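Local coordinates for protein CTD kinase subunit gamma (Schizosaccharomyces pombe, PDB 5CE7) that probably helps activate the CTD kinase complex that hyperphosphorylates the C-terminal repeats of RNA polymerase II, through a subunit whose N-terminal part, this chain, is a noncanonical CTD-interacting domain, at residues A[62-65]-A[66-70]; A[114-117]-A[118-121]. All coordinates share one frame; numbering follows the deposited sequence.

Both contacts are local and lie in series along the chain of this all-helical, right-handed superhelical domain. Contact 1 comes first, wholly within helix 54-73, and closes one turn after another there. The chain then passes through helices 80-86 and 88-95 before helix 100-118. Contact 2 marks the end of helix 100-118 and closes the turn that leads toward helix 124-139. Neither contact encloses or crosses the other. The centres of contact 1 and contact 2 are about 11 Å apart, yet side chains join them. Asp65 OD1 makes a salt bridge to Lys119 NZ at 3.2 Å. Asp65 OD1 also lies 2.8 Å from Ser115 OG, a probable hydrogen bond. Helix 54-73 is thereby tied to the C-terminal end of helix 100-118.

Contact 1: residues A[62-65]-A[66-70]; sequences YFVD and TLCEM
Phe63 and Leu67 lie one turn apart on the packed side of helix 54-73. Leu67 CB sits over one face of the Phe63 ring, toward its rim. Leu67 CD2 meets Phe63 CE2 at 4.1 Å. With CG anti to the backbone N (chi1 165°), the ring is carried past the carbonyl toward the next turn, where Leu67 sits. Pro27 and Leu17 also touch the ring, and Tyr80 meets Leu67. Next to them Val64 CG1 lies 4.5 Å from Cys68 SG, and both side chains pack on Ile84. Four i to i+4 backbone bonds join 62-65 to 66-70, the shortest from Leu67 N to Phe63 O at 2.7 Å. This is i to i+4 packing along a helix buried within the CID, among helices 25-33, 80-86 and 100-118.

The other side is polar and looser. Asp65 OD1 lies 3.9 Å from Glu69 OE2, with the carboxylate planes 50° apart. Glu69 CG rests on Asp65 O at 3.2 Å. With an alanine in place of this glutamate, Lys119 would probably lose its weak second ion pair and a gap would open beside Ser115.

Two like charges this close would probably repel. The salt bridge of buried Asp65 with Lys119 probably offsets much of this, with Ser115 as a probable hydrogen-bond partner.

Contact 2: residues A[114-117]-A[118-121]; sequences QSLH and EKKV
Gln114 and Glu118 stand one turn apart near the C-terminal end of helix 100-118, on its exposed side. Gln114 CG lies 3.6 Å from Glu118 OE2, and the amide and carboxylate planes are only 15° apart. The methylene of Gln114 CG lies against the carboxylate, and Glu118 CG rests on Gln114 O. Glu118 N gives Gln114 O a hydrogen bond of 2.8 Å.

Ser115 comes next. Ser115 O accepts Lys119 N at 3.1 Å and, weakly, Lys119 NZ at 3.5 Å. The lysine can fold back because its chain bends at chi3 (-109°) and chi4 (73°). Lys119 CE then comes within 3.2 Å of Ser115 OG. The polar ends of both residues turn to Asp65 of helix 54-73, the serine by a probable hydrogen bond and the lysine by a salt bridge.

Leu116 is the buried member. Leu116 CD2 meets Val121 CG2 at 4.1 Å, an apolar contact five residues on. Its carbonyl accepts Val121 N. Cys68 and Ile122 also pack on this leucine.

His117 closes the segment. Lys120 N approaches His117 O from well out of the carbonyl plane and bonds to it at 3.0 Å. The ring stacks with Tyr127, and NE2 hydrogen-bonds to Asp124.

Lys120, with positive phi, is the C-prime residue of a Schellman motif. The two bonds of the motif, to Leu116 O and His117 O, satisfy carbonyls at the helix end, while Leu116 and Val121 supply its apolar contact. The ammonium of Lys119 would probably also balance the negative C-terminal end of the helix dipole.

Contact 1: residues A[62-65]-A[66-70]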
loop_
_atom_site.group_PDB
_atom_site.type_symbol
_atom_site.label_atom_id
_atom_site.label_comp_id
_atom_site.label_asym_id
_atom_site.label_seq_id
_atom_site.Cartn_x
_atom_site.Cartn_y
_atom_site.Cartn_z
ATOM N N TYR A 62 2.352 4.421 1.954
ATOM C CA TYR A 62 2.348 4.574 3.412
ATOM C C TYR A 62 1.065 3.976 3.982
ATOM O O TYR A 62 1.101 3.247 4.976
ATOM C CB TYR A 62 2.410 6.040 3.823
ATOM C CG TYR A 62 3.644 6.787 3.412
ATOM C CD1 TYR A 62 4.874 6.151 3.278
ATOM C CD2 TYR A 62 3.581 8.157 3.175
ATOM C CE1 TYR A 62 6.016 6.876 2.914
ATOM C CE2 TYR A 62 4.701 8.877 2.811
ATOM C CZ TYR A 62 5.910 8.234 2.684
ATOM O OH TYR A 62 7.003 8.983 2.312
ATOM N N PHE A 63 -0.070 4.314 3.373
ATOM C CA PHE A 63 -1.364 3.768 3.811
ATOM C C PHE A 63 -1.377 2.232 3.844
ATOM O O PHE A 63 -1.943 1.612 4.759
ATOM C CB PHE A 63 -2.507 4.243 2.900
ATOM C CG PHE A 63 -3.776 3.448 3.086
ATOM C CD1 PHE A 63 -4.495 3.544 4.270
ATOM C CD2 PHE A 63 -4.222 2.582 2.103
ATOM C CE1 PHE A 63 -5.645 2.797 4.463
ATOM C CE2 PHE A 63 -5.380 1.833 2.283
ATOM C CZ PHE A 63 -6.090 1.946 3.470
ATOM N N VAL A 64 -0.782 1.624 2.822
ATOM C CA VAL A 64 -0.672 0.166 2.742
ATOM C C VAL A 64 0.109 -0.374 3.939
ATOM O O VAL A 64 -0.203 -1.428 4.478
ATOM C CB VAL A 64 0.019 -0.259 1.417
ATOM C CG1 VAL A 64 0.651 -1.636 1.540
ATOM C CG2 VAL A 64 -0.969 -0.187 0.257
ATOM N N ASP A 65 1.138 0.351 4.345
ATOM C CA ASP A 65 1.926 -0.031 5.517
ATOM C C ASP A 65 1.046 0.061 6.773
ATOM O O ASP A 65 0.984 -0.868 7.571
ATOM C CB ASP A 65 3.143 0.892 5.622
ATOM C CG ASP A 65 4.199 0.394 6.603
ATOM O OD1 ASP A 65 4.097 -0.726 7.131
ATOM O OD2 ASP A 65 5.166 1.139 6.820
ATOM N N THR A 66 0.369 1.189 6.930
ATOM C CA THR A 66 -0.565 1.405 8.047
ATOM C C THR A 66 -1.703 0.362 8.080
ATOM O O THR A 66 -2.057 -0.179 9.147
ATOM C CB THR A 66 -1.139 2.845 7.979
ATOM O OG1 THR A 66 -0.060 3.785 8.122
ATOM C CG2 THR A 66 -2.198 3.088 9.083
ATOM N N LEU A 67 -2.254 0.063 6.908
ATOM C CA LEU A 67 -3.282 -0.961 6.780
ATOM C C LEU A 67 -2.775 -2.325 7.258
ATOM O O LEU A 67 -3.442 -3.012 8.044
ATOM C CB LEU A 67 -3.756 -1.067 5.326
ATOM C CG LEU A 67 -4.819 -2.121 5.011
ATOM C CD1 LEU A 67 -6.081 -1.877 5.851
ATOM C CD2 LEU A 67 -5.183 -2.062 3.548
ATOM N N CYS A 68 -1.607 -2.731 6.774
ATOM C CA CYS A 68 -1.018 -3.985 7.235
ATOM C C CYS A 68 -0.794 -3.999 8.760
ATOM O O CYS A 68 -1.134 -4.971 9.424
ATOM C CB CYS A 68 0.289 -4.301 6.480
ATOM S SG CYS A 68 0.051 -4.718 4.727
ATOM N N GLU A 69 -0.219 -2.934 9.309
ATOM C CA GLU A 69 0.007 -2.860 10.758
ATOM C C GLU A 69 -1.300 -3.019 11.522
ATOM O O GLU A 69 -1.385 -3.762 12.492
ATOM C CB GLU A 69 0.671 -1.539 11.148
ATOM C CG GLU A 69 2.072 -1.378 10.582
ATOM C CD GLU A 69 2.702 -0.025 10.900
ATOM O OE1 GLU A 69 1.959 0.951 11.126
ATOM O OE2 GLU A 69 3.948 0.057 10.931
HETATM N N MSE A 70 -2.331 -2.325 11.071
HETATM C CA MSE A 70 -3.612 -2.403 11.744
HETATM C C MSE A 70 -4.280 -3.756 11.558
HETATM O O MSE A 70 -4.922 -4.255 12.471
HETATM C CB MSE A 70 -4.502 -1.246 11.319
HETATM C CG MSE A 70 -3.961 0.088 11.836
HETATM SE SE MSE A 70 -5.193 1.537 11.493
HETATM C CE MSE A 70 -6.875 0.487 11.689
#

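Contact 2: residues A[114-117]-A[118-121]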
loop_
_atom_site.group_PDB
_atom_site.type_symbol
_atom_site.label_atom_id
_atom_site.label_comp_id
_atom_site.label_asym_id
_atom_site.label_seq_id
_atom_site.Cartn_x
_atom_site.Cartn_y
_atom_site.Cartn_z
ATOM N N GLN A 114 10.983 -2.248 4.452
ATOM C CA GLN A 114 11.616 -2.705 5.684
ATOM C C GLN A 114 10.559 -2.985 6.750
ATOM O O GLN A 114 10.606 -3.998 7.442
ATOM C CB GLN A 114 12.623 -1.669 6.187
ATOM C CG GLN A 114 13.152 -1.925 7.597
ATOM C CD GLN A 114 14.151 -0.859 8.045
ATOM O OE1 GLN A 114 13.786 0.119 8.699
ATOM N NE2 GLN A 114 15.417 -1.046 7.684
ATOM N N SER A 115 9.595 -2.079 6.856
ATOM C CA SER A 115 8.480 -2.237 7.778
ATOM C C SER A 115 7.681 -3.518 7.489
ATOM O O SER A 115 7.417 -4.313 8.389
ATOM C CB SER A 115 7.572 -1.016 7.691
ATOM O OG SER A 115 6.455 -1.161 8.541
ATOM N N LEU A 116 7.290 -3.706 6.233
ATOM C CA LEU A 116 6.566 -4.904 5.836
ATOM C C LEU A 116 7.389 -6.182 6.084
ATOM O O LEU A 116 6.856 -7.203 6.518
ATOM C CB LEU A 116 6.135 -4.812 4.367
ATOM C CG LEU A 116 5.107 -3.702 4.068
ATOM C CD1 LEU A 116 4.773 -3.636 2.581
ATOM C CD2 LEU A 116 3.843 -3.913 4.882
ATOM N N HIS A 117 8.684 -6.116 5.806
ATOM C CA HIS A 117 9.584 -7.239 6.055
ATOM C C HIS A 117 9.716 -7.587 7.546
ATOM O O HIS A 117 9.653 -8.760 7.923
ATOM C CB HIS A 117 10.971 -6.962 5.457
ATOM C CG HIS A 117 11.906 -8.126 5.560
ATOM N ND1 HIS A 117 13.151 -8.032 6.142
ATOM C CD2 HIS A 117 11.766 -9.417 5.177
ATOM C CE1 HIS A 117 13.745 -9.212 6.099
ATOM N NE2 HIS A 117 12.924 -10.070 5.518
ATOM N N GLU A 118 9.905 -6.575 8.385
ATOM C CA GLU A 118 10.024 -6.780 9.831
ATOM C C GLU A 118 8.744 -7.369 10.419
ATOM O O GLU A 118 8.773 -8.139 11.386
ATOM C CB GLU A 118 10.334 -5.459 10.528
ATOM C CG GLU A 118 11.714 -4.918 10.219
ATOM C CD GLU A 118 11.921 -3.520 10.759
ATOM O OE1 GLU A 118 10.914 -2.817 11.001
ATOM O OE2 GLU A 118 13.090 -3.121 10.939
ATOM N N LYS A 119 7.611 -7.003 9.833
ATOM C CA LYS A 119 6.339 -7.496 10.331
ATOM C C LYS A 119 5.882 -8.756 9.581
ATOM O O LYS A 119 4.733 -9.179 9.701
ATOM C CB LYS A 119 5.305 -6.364 10.332
ATOM C CG LYS A 119 5.863 -5.126 11.042
ATOM C CD LYS A 119 4.789 -4.162 11.489
ATOM C CE LYS A 119 4.811 -2.900 10.645
ATOM N NZ LYS A 119 4.277 -3.152 9.275
ATOM N N LYS A 120 6.807 -9.355 8.828
ATOM C CA LYS A 120 6.587 -10.665 8.208
ATOM C C LYS A 120 5.403 -10.698 7.236
ATOM O O LYS A 120 4.830 -11.756 6.966
ATOM C CB LYS A 120 6.433 -11.733 9.291
ATOM C CG LYS A 120 7.589 -11.716 10.297
ATOM C CD LYS A 120 7.418 -12.742 11.398
ATOM C CE LYS A 120 8.767 -13.317 11.813
ATOM N NZ LYS A 120 9.375 -14.136 10.716
ATOM N N VAL A 121 5.048 -9.530 6.710
ATOM C CA VAL A 121 4.051 -9.447 5.653
ATOM C C VAL A 121 4.666 -9.953 4.348
ATOM O O VAL A 121 3.992 -10.588 3.527
ATOM C CB VAL A 121 3.547 -8.002 5.472
ATOM C CG1 VAL A 121 2.497 -7.932 4.360
ATOM C CG2 VAL A 121 2.980 -7.473 6.784
#